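SUBA (Escherichia coli, PDB 2IY9) cleaves the host endoplasmic reticulum chaperone BiP as the serine protease subunit of the AB5 subtilase cytotoxin, inducing ER stress and eventual cell death. Local coordinates at residues P24-A29 with Q254-L259; I30-T35 with L321-A326; S38-N43 with M285-P290; I177-G182 with W198-H203; V215-A220 with E296-L301. All coordinates share one frame; numbering follows the deposited sequence.

Contact 1 (P24-A29 with Q254-L259); sequences PWYFDA and QNITFL
A helix-to-hairpin contact, part polar and part apolar, sets the N-terminal helix 25-30 of this subtilase against the start of strand 256-259. The indole of W25 is turned so that its N-H edge meets two successive backbone carbonyls. W25 NE1 donates to Q254 O at 3.0 Å, close to the ring plane and nearly along the C=O axis, and makes a weak bond to N255 O at 3.3 Å; both are bent (135°), a single N-H shared by two carbonyls. Tryptophan suits this place because one flat group carries both the donor and an apolar surface: W25 CZ2 lies 4.1 Å from I256 CD1, and Y26 CB lies over one ring face toward its rim. I256 CD1 comes within 3.6 Å of Y26 CD2, the side chains crossing at about a right angle. A water donates to both Y26 OH, at 2.7 Å, and T257 O, at 2.8 Å, linking the hydroxyl to the strand backbone. L96 of helix 84-98 and I277 of helix 271-288 touch both Y26 and I256. Where N255 and I256 both face G268, the strand forms a G1 beta bulge, in a two-stranded antiparallel hairpin.

Contact 2 (I30-T35 with L321-A326); sequences IGLTET and LNAEKA
A Schellman motif ends one helix at G31, and the carbonyl just before it meets the N-terminus of a second helix, 323-331. I30 O accepts two backbone N-H groups, A323 N at 2.8 Å and E324 N at 3.3 Å, both in the carbonyl plane, so a helix-end carbonyl is satisfied by first-turn amides of another helix. Glycine suits position 31, with its positive phi, because without a CB it lets E324 CB lie close to the backbone, 3.3 Å from G31 O. Beside the polar pair, the I30 side chain turns with CG1 in the crowded position between its backbone N and carbonyl carbon (chi1 74°). This brings I30 CD1 to 3.7 Å from A323 CB and leaves it beside L321 CD2. L32 CD1 approaches the same A323 methyl, alanine being small enough to let both neighbours close in. Farther out, V281 of helix 271-288 touches L321 and A323, while P252 touches I30. N322, near the start of the A2 domain, is the N-cap of helix 323-331, and its ND2 is held by D306. The capping bond from K325 N to N322 OD1 is 3.1 Å long and almost straight (176°), with the donor above the side-chain carbonyl plane.

Contact 3 (S38-N43 with M285-P290); sequences SLTDKN and MTSCNP
S287 sets its hydroxyl against T40 CB and the backbone N-H of D41, its OG held between its own backbone N and carbonyl carbon (chi1 78°). D41 N donates to S287 OG at 3.1 Å with an angle of 159°, and the same oxygen lies 3.3 Å from T40 CB. Serine suits the place: its short side chain lets the loop come close, and OG also bonds to A284 O one turn earlier in the helix, so this buried hydroxyl has partners on both the loop and the helix. At the next peptide, S287 CB lies 3.4 Å from D41 O. The carboxylate of D41 swings out, CG anti to its backbone N, and a water donates to D41 OD1 at 2.9 Å and to S287 O at 2.7 Å, bridging the acid to a carbonyl near the helix end. C288 contributes sulphur: its SG lies 3.3 Å from L39 O and 3.9 Å from T40 CA, beside the loop backbone, while its disulfide leads on to C331. The contact thus lays the loop between helix 34-38 and strand 47-52 over the C-terminal end of helix 271-288, with helix 323-331 alongside: I327 touches T40, and the disulfide joins the ends of the two helices.

Contact 4 (I177-G182 with W198-H203); sequences IVAAVG and WPAAYH
From its CB, I177 sends CG2 anti to the backbone N, and this methyl meets P199 CG at 3.9 Å; the other branch, CG1, starts beside the backbone N (chi1 -68°) and runs out extended (chi2 180°) to CD1, which makes no contact with 198-203. The two side chains cross at about a right angle, so the methyl rests against CG, the tip of the pyrrolidine ring. Two residues along the strand A179 CB points the same way and touches P199 CG at 4.0 Å. Alanine suits the place because its single methyl fits between P199 CG and A200 N, the latter 3.9 Å from A179 CB. A200 CB comes 3.4 Å from A180 O and lies near V181 CA and V181 CG1. No direct hydrogen bond joins the segments, but a water donates to A180 O at 2.9 Å and accepts from A200 N at 3.1 Å, satisfying two buried backbone groups. P199 follows a cis peptide bond and opens a type I turn to Y202. A180 sits beside S272 of the inferred charge relay system; as in other subtilisins, the strand end running into V181-G182 and this turn probably line the substrate cleft. Strand 176-180 lies in the parallel sheet between 147-149 and 215-221. I177 also touches L166 and M169 of helix 160-172, while V178, on the other face, packs on S279 and L282 of helix 271-288.

Contact 5 (V215-A220 with E296-L301); sequences VIRVAA and ELKRTL
The axes of strand 215-220 and helix 296-301 come within 10.2 Å, their N-to-C directions 30° apart, a buried strand-helix pairing in the alpha/beta subtilase fold. The tight part centres on I216. Its CG1, anti to the carbonyl carbon, lies 3.8 Å from K298 CD, the two side chains sliding past each other in opposite directions. I216 CD1 reaches L301 CD2 at 4.0 Å, crossing obliquely, so isoleucine touches both the aliphatic lysine stem and the leucine tip. K298 is fully extended, CG anti to the backbone N (chi1 179°), which carries the ammonium the length of the chain to the start of the strand while the methylenes stay on apolar surface. There K298 NZ donates to V215 O at 2.8 Å, from above the carbonyl plane, and also to D213 O. The looser side is the margin where K298 is partly exposed. R217 takes little part: K298 NZ lies at the edge of the R217 guanidinium, near its plane, 4.3 Å from R217 NH1, without a bond between them. The two positive groups are probably made tolerable by R217's salt bridges to D248 and D213, and the two carbonyls probably favour the charged ammonium of K298, against the opposing effect of the nearby R217.

Contacts 4 and 5 share the central parallel sheet: their centres lie about 11 Å apart, and I216 N lies 2.7 Å from I177 O, a probable hydrogen bond between neighbouring strands. Contact 4 is also the closest to the inferred charge relay system, the A180 side chain lying about 5 Å from that of S272; contact 1 approaches from the other side of the chain's centre, the I256 side chain about 9 Å from that of S272. Contacts 1 and 2 are consecutive on the N-terminal segment, F27 O meeting L32 N at 2.8 Å. Contacts 2, 3 and 5 meet by packing of L321, A326, M285, L297, T300 and L301, away from the active site.

Contact 1 (P24-A29 with Q254-L259)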
# COMPACT_ATOMS: atom_id res chain seq x y z
N PRO A 24 2.41 9.40 15.58
CA PRO A 24 1.10 9.88 15.07
C PRO A 24 -0.10 9.15 15.67
O PRO A 24 0.03 8.05 16.20
CB PRO A 24 1.18 9.61 13.57
CG PRO A 24 2.28 8.64 13.39
CD PRO A 24 3.25 8.85 14.50
N TRP A 25 -1.28 9.78 15.57
CA TRP A 25 -2.52 9.25 16.13
C TRP A 25 -2.79 7.80 15.77
O TRP A 25 -3.31 7.04 16.59
CB TRP A 25 -3.71 10.13 15.71
CG TRP A 25 -4.13 10.03 14.25
CD1 TRP A 25 -3.77 10.86 13.24
CD2 TRP A 25 -5.01 9.04 13.67
NE1 TRP A 25 -4.38 10.47 12.06
CE2 TRP A 25 -5.14 9.35 12.29
CE3 TRP A 25 -5.70 7.94 14.18
CZ2 TRP A 25 -5.93 8.60 11.42
CZ3 TRP A 25 -6.49 7.17 13.29
CH2 TRP A 25 -6.60 7.52 11.94
N TYR A 26 -2.44 7.39 14.55
CA TYR A 26 -2.83 6.06 14.06
C TYR A 26 -2.04 4.89 14.63
O TYR A 26 -2.48 3.74 14.52
CB TYR A 26 -2.87 6.01 12.53
CG TYR A 26 -1.61 6.45 11.82
CD1 TYR A 26 -0.61 5.52 11.49
CD2 TYR A 26 -1.42 7.77 11.44
CE1 TYR A 26 0.54 5.91 10.82
CE2 TYR A 26 -0.26 8.18 10.75
CZ TYR A 26 0.71 7.24 10.45
OH TYR A 26 1.85 7.63 9.78
N PHE A 27 -0.90 5.16 15.27
CA PHE A 27 -0.14 4.09 15.91
C PHE A 27 -0.97 3.41 17.02
O PHE A 27 -1.19 2.20 16.97
CB PHE A 27 1.21 4.60 16.43
CG PHE A 27 2.32 4.57 15.38
CD1 PHE A 27 2.13 5.13 14.12
CD2 PHE A 27 3.55 4.00 15.68
CE1 PHE A 27 3.16 5.10 13.16
CE2 PHE A 27 4.58 3.97 14.72
CZ PHE A 27 4.38 4.52 13.47
N ASP A 28 -1.46 4.19 17.98
CA ASP A 28 -2.31 3.62 19.03
C ASP A 28 -3.64 3.09 18.45
O ASP A 28 -4.13 2.04 18.87
CB ASP A 28 -2.55 4.64 20.14
CG ASP A 28 -1.36 4.75 21.10
OD1 ASP A 28 -0.38 4.00 20.96
OD2 ASP A 28 -1.41 5.60 22.01
N ALA A 29 -4.18 3.78 17.45
CA ALA A 29 -5.47 3.40 16.85
C ALA A 29 -5.43 2.00 16.24
O ALA A 29 -6.41 1.24 16.33
CB ALA A 29 -5.92 4.44 15.82
N GLN A 254 -6.68 9.86 7.34
CA GLN A 254 -6.98 11.29 7.55
C GLN A 254 -5.97 11.94 8.49
O GLN A 254 -5.57 11.33 9.48
CB GLN A 254 -8.39 11.44 8.13
CG GLN A 254 -8.92 12.86 8.11
CD GLN A 254 -10.24 12.94 8.80
OE1 GLN A 254 -10.32 12.84 10.02
NE2 GLN A 254 -11.30 13.11 8.02
N ASN A 255 -5.56 13.18 8.18
CA ASN A 255 -4.68 13.93 9.06
C ASN A 255 -3.37 13.16 9.21
O ASN A 255 -2.93 12.86 10.31
CB ASN A 255 -5.35 14.14 10.43
CG ASN A 255 -4.60 15.12 11.32
OD1 ASN A 255 -3.96 16.05 10.83
ND2 ASN A 255 -4.71 14.93 12.65
N ILE A 256 -2.79 12.79 8.07
CA ILE A 256 -1.57 11.99 8.05
C ILE A 256 -0.37 12.86 7.67
O ILE A 256 -0.35 13.46 6.60
CB ILE A 256 -1.67 10.79 7.06
CG1 ILE A 256 -2.96 9.97 7.26
CG2 ILE A 256 -0.39 9.95 7.10
CD1 ILE A 256 -3.05 9.14 8.58
N THR A 257 0.62 12.93 8.56
CA THR A 257 1.82 13.74 8.32
C THR A 257 2.84 12.91 7.52
O THR A 257 3.03 11.73 7.81
CB THR A 257 2.43 14.25 9.65
OG1 THR A 257 1.42 14.91 10.43
CG2 THR A 257 3.55 15.23 9.40
N PHE A 258 3.47 13.52 6.52
CA PHE A 258 4.42 12.81 5.64
C PHE A 258 5.63 13.67 5.27
O PHE A 258 5.63 14.89 5.47
CB PHE A 258 3.72 12.32 4.37
CG PHE A 258 3.04 13.42 3.60
CD1 PHE A 258 3.78 14.31 2.82
CD2 PHE A 258 1.66 13.58 3.67
CE1 PHE A 258 3.15 15.34 2.11
CE2 PHE A 258 1.02 14.59 2.96
CZ PHE A 258 1.77 15.47 2.18
N LEU A 259 6.66 13.03 4.72
CA LEU A 259 7.90 13.68 4.33
C LEU A 259 7.86 14.19 2.88
O LEU A 259 7.34 13.51 1.99
CB LEU A 259 9.06 12.70 4.48
CG LEU A 259 10.50 13.20 4.28
CD1 LEU A 259 10.85 14.22 5.35
CD2 LEU A 259 11.48 12.02 4.28
O HOH W 1 2.68 10.14 10.12

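Contact 2 (I30-T35 with L321-A326)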
# COMPACT_ATOMS: atom_id res chain seq x y z
N ILE A 30 -4.30 1.63 15.65
CA ILE A 30 -4.16 0.31 15.04
C ILE A 30 -3.38 -0.71 15.87
O ILE A 30 -3.19 -1.86 15.44
CB ILE A 30 -3.59 0.39 13.59
CG1 ILE A 30 -2.09 0.71 13.61
CG2 ILE A 30 -4.37 1.39 12.78
CD1 ILE A 30 -1.40 0.55 12.26
N GLY A 31 -2.94 -0.31 17.07
CA GLY A 31 -2.26 -1.23 17.98
C GLY A 31 -0.80 -1.45 17.63
O GLY A 31 -0.22 -2.51 17.91
N LEU A 32 -0.19 -0.43 17.03
CA LEU A 32 1.23 -0.48 16.66
C LEU A 32 2.04 0.02 17.85
O LEU A 32 2.63 1.09 17.81
CB LEU A 32 1.50 0.34 15.39
CG LEU A 32 2.71 0.04 14.49
CD1 LEU A 32 2.57 -1.32 13.82
CD2 LEU A 32 2.85 1.13 13.43
N THR A 33 2.01 -0.78 18.91
CA THR A 33 2.64 -0.48 20.19
C THR A 33 4.05 -1.06 20.24
O THR A 33 4.45 -1.85 19.38
CB THR A 33 1.83 -1.10 21.36
OG1 THR A 33 1.82 -2.53 21.24
CG2 THR A 33 0.40 -0.56 21.38
N GLU A 34 4.77 -0.70 21.29
CA GLU A 34 6.13 -1.19 21.52
C GLU A 34 6.16 -2.72 21.55
O GLU A 34 7.02 -3.32 20.91
CB GLU A 34 6.69 -0.62 22.83
CG GLU A 34 6.54 0.89 22.98
CD GLU A 34 5.10 1.33 23.25
OE1 GLU A 34 4.47 0.82 24.20
OE2 GLU A 34 4.59 2.20 22.49
N THR A 35 5.23 -3.34 22.29
CA THR A 35 5.23 -4.80 22.42
C THR A 35 4.89 -5.51 21.11
O THR A 35 5.37 -6.61 20.85
CB THR A 35 4.29 -5.32 23.56
OG1 THR A 35 2.93 -5.19 23.16
CG2 THR A 35 4.52 -4.55 24.85
N LEU A 321 -8.08 -2.28 9.65
CA LEU A 321 -6.72 -2.66 9.98
C LEU A 321 -6.47 -2.72 11.48
O LEU A 321 -6.69 -1.73 12.20
CB LEU A 321 -5.74 -1.68 9.33
CG LEU A 321 -4.25 -1.92 9.61
CD1 LEU A 321 -3.81 -3.25 9.02
CD2 LEU A 321 -3.38 -0.76 9.12
N ASN A 322 -6.04 -3.89 11.95
CA ASN A 322 -5.58 -4.07 13.33
C ASN A 322 -4.18 -4.65 13.26
O ASN A 322 -4.02 -5.85 13.01
CB ASN A 322 -6.52 -5.01 14.10
CG ASN A 322 -6.11 -5.17 15.56
OD1 ASN A 322 -4.96 -4.91 15.94
ND2 ASN A 322 -7.06 -5.60 16.39
N ALA A 323 -3.19 -3.80 13.46
CA ALA A 323 -1.77 -4.17 13.35
C ALA A 323 -1.33 -5.08 14.48
O ALA A 323 -0.54 -5.99 14.26
CB ALA A 323 -0.89 -2.94 13.29
N GLU A 324 -1.84 -4.82 15.68
CA GLU A 324 -1.50 -5.62 16.85
C GLU A 324 -1.84 -7.09 16.60
O GLU A 324 -1.00 -7.97 16.76
CB GLU A 324 -2.19 -5.11 18.13
CG GLU A 324 -2.06 -6.06 19.32
CD GLU A 324 -2.82 -5.58 20.55
OE1 GLU A 324 -3.97 -6.04 20.76
OE2 GLU A 324 -2.27 -4.74 21.29
N LYS A 325 -3.08 -7.33 16.18
CA LYS A 325 -3.55 -8.68 15.88
C LYS A 325 -2.86 -9.29 14.66
O LYS A 325 -2.46 -10.46 14.71
CB LYS A 325 -5.08 -8.68 15.74
CG LYS A 325 -5.72 -10.07 15.71
CD LYS A 325 -5.67 -10.77 17.07
CE LYS A 325 -6.52 -12.03 17.07
NZ LYS A 325 -6.31 -12.86 15.85
N ALA A 326 -2.72 -8.53 13.57
CA ALA A 326 -2.03 -9.02 12.37
C ALA A 326 -0.60 -9.47 12.66
O ALA A 326 -0.20 -10.57 12.27
CB ALA A 326 -2.03 -7.95 11.26

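Contact 3 (S38-N43 with M285-P290)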
# COMPACT_ATOMS: atom_id res chain seq x y z
N SER A 38 8.08 -5.40 19.08
CA SER A 38 9.05 -6.32 19.65
C SER A 38 8.96 -7.73 19.05
O SER A 38 9.95 -8.46 19.05
CB SER A 38 8.88 -6.39 21.17
OG SER A 38 7.74 -7.16 21.52
N LEU A 39 7.79 -8.08 18.53
CA LEU A 39 7.53 -9.38 17.91
C LEU A 39 8.14 -9.55 16.51
O LEU A 39 8.20 -10.68 16.00
CB LEU A 39 6.02 -9.66 17.84
CG LEU A 39 5.18 -9.51 19.11
CD1 LEU A 39 3.74 -9.86 18.84
CD2 LEU A 39 5.74 -10.36 20.24
N THR A 40 8.55 -8.45 15.89
CA THR A 40 9.14 -8.48 14.54
C THR A 40 10.63 -8.82 14.58
O THR A 40 11.29 -8.64 15.61
CB THR A 40 8.92 -7.15 13.78
OG1 THR A 40 9.65 -6.10 14.41
CG2 THR A 40 7.44 -6.77 13.73
N ASP A 41 11.15 -9.32 13.46
CA ASP A 41 12.54 -9.75 13.34
C ASP A 41 13.32 -8.72 12.51
O ASP A 41 13.30 -8.75 11.28
CB ASP A 41 12.59 -11.16 12.71
CG ASP A 41 14.02 -11.63 12.40
OD1 ASP A 41 14.28 -12.85 12.50
OD2 ASP A 41 14.89 -10.81 12.03
N LYS A 42 14.01 -7.81 13.21
CA LYS A 42 14.76 -6.73 12.55
C LYS A 42 16.03 -7.24 11.85
O LYS A 42 16.69 -6.51 11.12
CB LYS A 42 15.10 -5.61 13.56
CG LYS A 42 16.22 -5.95 14.55
CD LYS A 42 16.49 -4.79 15.55
CE LYS A 42 17.14 -3.57 14.88
NZ LYS A 42 17.13 -2.35 15.77
N ASN A 43 16.35 -8.51 12.09
CA ASN A 43 17.51 -9.14 11.49
C ASN A 43 17.22 -9.72 10.11
O ASN A 43 18.13 -10.15 9.42
CB ASN A 43 18.06 -10.20 12.44
CG ASN A 43 18.61 -9.59 13.72
OD1 ASN A 43 19.48 -8.71 13.68
ND2 ASN A 43 18.10 -10.05 14.87
N MET A 285 5.02 -7.85 9.33
CA MET A 285 4.69 -9.27 9.33
C MET A 285 5.73 -10.10 8.57
O MET A 285 6.21 -11.14 9.07
CB MET A 285 3.32 -9.50 8.71
CG MET A 285 2.19 -8.80 9.45
SD MET A 285 0.66 -8.76 8.51
CE MET A 285 0.18 -10.47 8.41
N THR A 286 6.12 -9.63 7.38
CA THR A 286 7.03 -10.41 6.51
C THR A 286 8.38 -10.66 7.17
O THR A 286 9.03 -11.68 6.90
CB THR A 286 7.27 -9.75 5.15
OG1 THR A 286 7.98 -8.52 5.34
CG2 THR A 286 5.96 -9.48 4.41
N SER A 287 8.81 -9.72 8.03
CA SER A 287 10.06 -9.88 8.77
C SER A 287 10.10 -11.22 9.51
O SER A 287 11.17 -11.83 9.63
CB SER A 287 10.27 -8.71 9.75
OG SER A 287 9.50 -8.82 10.94
N CYS A 288 8.94 -11.68 9.96
CA CYS A 288 8.81 -12.92 10.75
C CYS A 288 8.88 -14.21 9.93
O CYS A 288 9.24 -15.27 10.46
CB CYS A 288 7.53 -12.89 11.58
SG CYS A 288 7.66 -11.65 12.87
N ASN A 289 8.52 -14.12 8.65
CA ASN A 289 8.70 -15.23 7.71
C ASN A 289 8.56 -14.74 6.29
O ASN A 289 7.45 -14.71 5.74
CB ASN A 289 7.73 -16.39 7.98
CG ASN A 289 7.95 -17.57 7.02
OD1 ASN A 289 8.99 -17.67 6.36
ND2 ASN A 289 6.97 -18.44 6.94
N PRO A 290 9.68 -14.33 5.68
CA PRO A 290 9.66 -13.78 4.32
C PRO A 290 9.36 -14.84 3.26
O PRO A 290 8.99 -14.49 2.13
CB PRO A 290 11.08 -13.24 4.15
CG PRO A 290 11.91 -14.02 5.11
CD PRO A 290 11.03 -14.31 6.27
O HOH W 2 12.55 -14.01 10.52

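Contact 4 (I177-G182 with W198-H203)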
# COMPACT_ATOMS: atom_id res chain seq x y z
N ILE A 177 0.21 -7.17 -3.79
CA ILE A 177 0.09 -5.78 -4.22
C ILE A 177 -0.92 -5.09 -3.32
O ILE A 177 -2.08 -5.52 -3.20
CB ILE A 177 -0.33 -5.65 -5.68
CG1 ILE A 177 0.80 -6.15 -6.59
CG2 ILE A 177 -0.69 -4.21 -6.02
CD1 ILE A 177 0.47 -6.07 -8.04
N VAL A 178 -0.45 -4.04 -2.66
CA VAL A 178 -1.30 -3.23 -1.81
C VAL A 178 -1.67 -1.99 -2.62
O VAL A 178 -0.80 -1.19 -2.98
CB VAL A 178 -0.59 -2.88 -0.49
CG1 VAL A 178 -1.58 -2.25 0.50
CG2 VAL A 178 0.03 -4.14 0.13
N ALA A 179 -2.96 -1.89 -2.94
CA ALA A 179 -3.46 -0.92 -3.93
C ALA A 179 -4.54 -0.00 -3.37
O ALA A 179 -5.55 -0.47 -2.85
CB ALA A 179 -3.98 -1.66 -5.14
N ALA A 180 -4.33 1.31 -3.49
CA ALA A 180 -5.32 2.32 -3.09
C ALA A 180 -6.54 2.22 -3.99
O ALA A 180 -6.39 2.03 -5.21
CB ALA A 180 -4.71 3.72 -3.18
N VAL A 181 -7.74 2.35 -3.42
CA VAL A 181 -8.97 2.31 -4.22
C VAL A 181 -9.27 3.67 -4.87
O VAL A 181 -10.18 3.78 -5.70
CB VAL A 181 -10.19 1.77 -3.44
CG1 VAL A 181 -9.97 0.33 -3.02
CG2 VAL A 181 -10.54 2.65 -2.23
N GLY A 182 -8.50 4.69 -4.48
CA GLY A 182 -8.62 6.01 -5.11
C GLY A 182 -9.46 6.99 -4.32
O GLY A 182 -10.22 6.61 -3.43
N TRP A 198 -6.83 1.05 -11.34
CA TRP A 198 -6.12 -0.22 -11.39
C TRP A 198 -4.77 -0.09 -10.67
O TRP A 198 -4.16 0.97 -10.74
CB TRP A 198 -5.91 -0.64 -12.86
CG TRP A 198 -7.18 -1.18 -13.48
CD1 TRP A 198 -8.20 -0.44 -14.01
CD2 TRP A 198 -7.55 -2.56 -13.61
NE1 TRP A 198 -9.20 -1.29 -14.46
CE2 TRP A 198 -8.83 -2.59 -14.23
CE3 TRP A 198 -6.94 -3.77 -13.27
CZ2 TRP A 198 -9.50 -3.78 -14.50
CZ3 TRP A 198 -7.60 -4.96 -13.55
CH2 TRP A 198 -8.88 -4.96 -14.15
N PRO A 199 -4.28 -1.17 -10.01
CA PRO A 199 -4.84 -2.52 -9.98
C PRO A 199 -5.95 -2.78 -8.96
O PRO A 199 -6.42 -3.91 -8.88
CB PRO A 199 -3.63 -3.40 -9.64
CG PRO A 199 -2.73 -2.50 -8.84
CD PRO A 199 -3.02 -1.08 -9.23
N ALA A 200 -6.38 -1.78 -8.19
CA ALA A 200 -7.50 -2.02 -7.26
C ALA A 200 -8.75 -2.55 -7.99
O ALA A 200 -9.50 -3.36 -7.44
CB ALA A 200 -7.82 -0.76 -6.46
N ALA A 201 -8.94 -2.13 -9.25
CA ALA A 201 -10.13 -2.49 -10.04
C ALA A 201 -10.15 -3.96 -10.49
O ALA A 201 -11.17 -4.44 -11.00
CB ALA A 201 -10.25 -1.58 -11.25
N TYR A 202 -9.03 -4.67 -10.30
CA TYR A 202 -8.98 -6.10 -10.55
C TYR A 202 -10.15 -6.74 -9.79
O TYR A 202 -10.32 -6.53 -8.58
CB TYR A 202 -7.64 -6.69 -10.10
CG TYR A 202 -7.46 -8.17 -10.37
CD1 TYR A 202 -7.69 -8.71 -11.64
CD2 TYR A 202 -7.04 -9.03 -9.35
CE1 TYR A 202 -7.52 -10.08 -11.88
CE2 TYR A 202 -6.86 -10.40 -9.58
CZ TYR A 202 -7.11 -10.91 -10.85
OH TYR A 202 -6.94 -12.25 -11.08
N HIS A 203 -10.97 -7.48 -10.53
CA HIS A 203 -12.24 -7.98 -10.00
C HIS A 203 -12.50 -9.42 -10.43
O HIS A 203 -13.46 -9.69 -11.17
CB HIS A 203 -13.38 -7.06 -10.45
CG HIS A 203 -14.62 -7.16 -9.60
ND1 HIS A 203 -14.65 -6.76 -8.28
CD2 HIS A 203 -15.87 -7.56 -9.90
CE1 HIS A 203 -15.86 -6.94 -7.80
NE2 HIS A 203 -16.63 -7.42 -8.76
O HOH W 3 -5.05 0.91 -7.51

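Contact 5 (V215-A220 with E296-L301)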
# COMPACT_ATOMS: atom_id res chain seq x y z
N VAL A 215 -3.96 -8.97 -4.84
CA VAL A 215 -4.23 -7.55 -4.58
C VAL A 215 -4.98 -7.38 -3.25
O VAL A 215 -5.94 -8.09 -2.98
CB VAL A 215 -5.05 -6.91 -5.74
CG1 VAL A 215 -5.29 -5.40 -5.50
CG2 VAL A 215 -4.34 -7.12 -7.09
N ILE A 216 -4.54 -6.41 -2.44
CA ILE A 216 -5.24 -5.98 -1.24
C ILE A 216 -5.65 -4.52 -1.45
O ILE A 216 -4.79 -3.64 -1.58
CB ILE A 216 -4.35 -6.13 0.03
CG1 ILE A 216 -4.02 -7.61 0.26
CG2 ILE A 216 -5.07 -5.57 1.26
CD1 ILE A 216 -2.94 -7.83 1.33
N ARG A 217 -6.95 -4.30 -1.54
CA ARG A 217 -7.53 -3.01 -1.94
C ARG A 217 -7.88 -2.23 -0.68
O ARG A 217 -8.64 -2.71 0.15
CB ARG A 217 -8.81 -3.22 -2.77
CG ARG A 217 -8.58 -4.01 -4.06
CD ARG A 217 -9.84 -4.79 -4.50
NE ARG A 217 -9.49 -5.67 -5.62
CZ ARG A 217 -9.01 -6.90 -5.48
NH1 ARG A 217 -8.87 -7.42 -4.26
NH2 ARG A 217 -8.70 -7.62 -6.55
N VAL A 218 -7.32 -1.03 -0.56
CA VAL A 218 -7.35 -0.29 0.69
C VAL A 218 -8.18 1.01 0.58
O VAL A 218 -7.94 1.83 -0.31
CB VAL A 218 -5.90 0.02 1.19
CG1 VAL A 218 -5.93 0.85 2.49
CG2 VAL A 218 -5.09 -1.28 1.40
N ALA A 219 -9.14 1.17 1.49
CA ALA A 219 -9.89 2.43 1.67
C ALA A 219 -9.38 3.23 2.88
O ALA A 219 -8.71 2.68 3.75
CB ALA A 219 -11.38 2.14 1.82
N ALA A 220 -9.76 4.51 2.95
CA ALA A 220 -9.21 5.44 3.95
C ALA A 220 -10.23 5.83 5.02
O ALA A 220 -11.37 6.19 4.71
CB ALA A 220 -8.69 6.69 3.27
N GLU A 296 -1.10 -16.68 2.67
CA GLU A 296 -1.04 -16.68 4.14
C GLU A 296 -0.93 -15.26 4.73
O GLU A 296 -1.61 -14.94 5.70
CB GLU A 296 0.09 -17.57 4.68
CG GLU A 296 0.04 -17.72 6.22
CD GLU A 296 1.30 -18.29 6.85
OE1 GLU A 296 2.20 -18.78 6.13
OE2 GLU A 296 1.39 -18.24 8.11
N LEU A 297 -0.06 -14.43 4.15
CA LEU A 297 0.05 -13.03 4.56
C LEU A 297 -1.28 -12.30 4.41
O LEU A 297 -1.76 -11.67 5.35
CB LEU A 297 1.14 -12.31 3.76
CG LEU A 297 2.58 -12.46 4.28
CD1 LEU A 297 3.57 -12.15 3.16
CD2 LEU A 297 2.80 -11.53 5.47
N LYS A 298 -1.90 -12.42 3.23
CA LYS A 298 -3.18 -11.76 2.97
C LYS A 298 -4.27 -12.24 3.94
O LYS A 298 -4.96 -11.41 4.54
CB LYS A 298 -3.62 -11.96 1.52
CG LYS A 298 -4.97 -11.31 1.20
CD LYS A 298 -5.21 -11.21 -0.31
CE LYS A 298 -6.60 -10.65 -0.58
NZ LYS A 298 -6.86 -10.55 -2.04
N ARG A 299 -4.40 -13.56 4.07
CA ARG A 299 -5.35 -14.16 5.01
C ARG A 299 -5.16 -13.66 6.45
O ARG A 299 -6.12 -13.26 7.10
CB ARG A 299 -5.26 -15.70 4.96
CG ARG A 299 -6.26 -16.42 5.86
CD ARG A 299 -6.10 -17.94 5.78
NE ARG A 299 -4.79 -18.39 6.27
CZ ARG A 299 -3.84 -18.94 5.51
NH1 ARG A 299 -4.02 -19.13 4.21
NH2 ARG A 299 -2.69 -19.31 6.06
N THR A 300 -3.93 -13.69 6.95
CA THR A 300 -3.70 -13.24 8.32
C THR A 300 -4.07 -11.77 8.49
O THR A 300 -4.71 -11.41 9.47
CB THR A 300 -2.26 -13.53 8.81
OG1 THR A 300 -2.02 -14.94 8.75
CG2 THR A 300 -2.07 -13.05 10.25
N LEU A 301 -3.71 -10.93 7.52
CA LEU A 301 -4.10 -9.51 7.57
C LEU A 301 -5.62 -9.34 7.66
O LEU A 301 -6.13 -8.62 8.52
CB LEU A 301 -3.58 -8.75 6.36
CG LEU A 301 -3.83 -7.23 6.42
CD1 LEU A 301 -2.87 -6.55 7.41
CD2 LEU A 301 -3.69 -6.61 5.04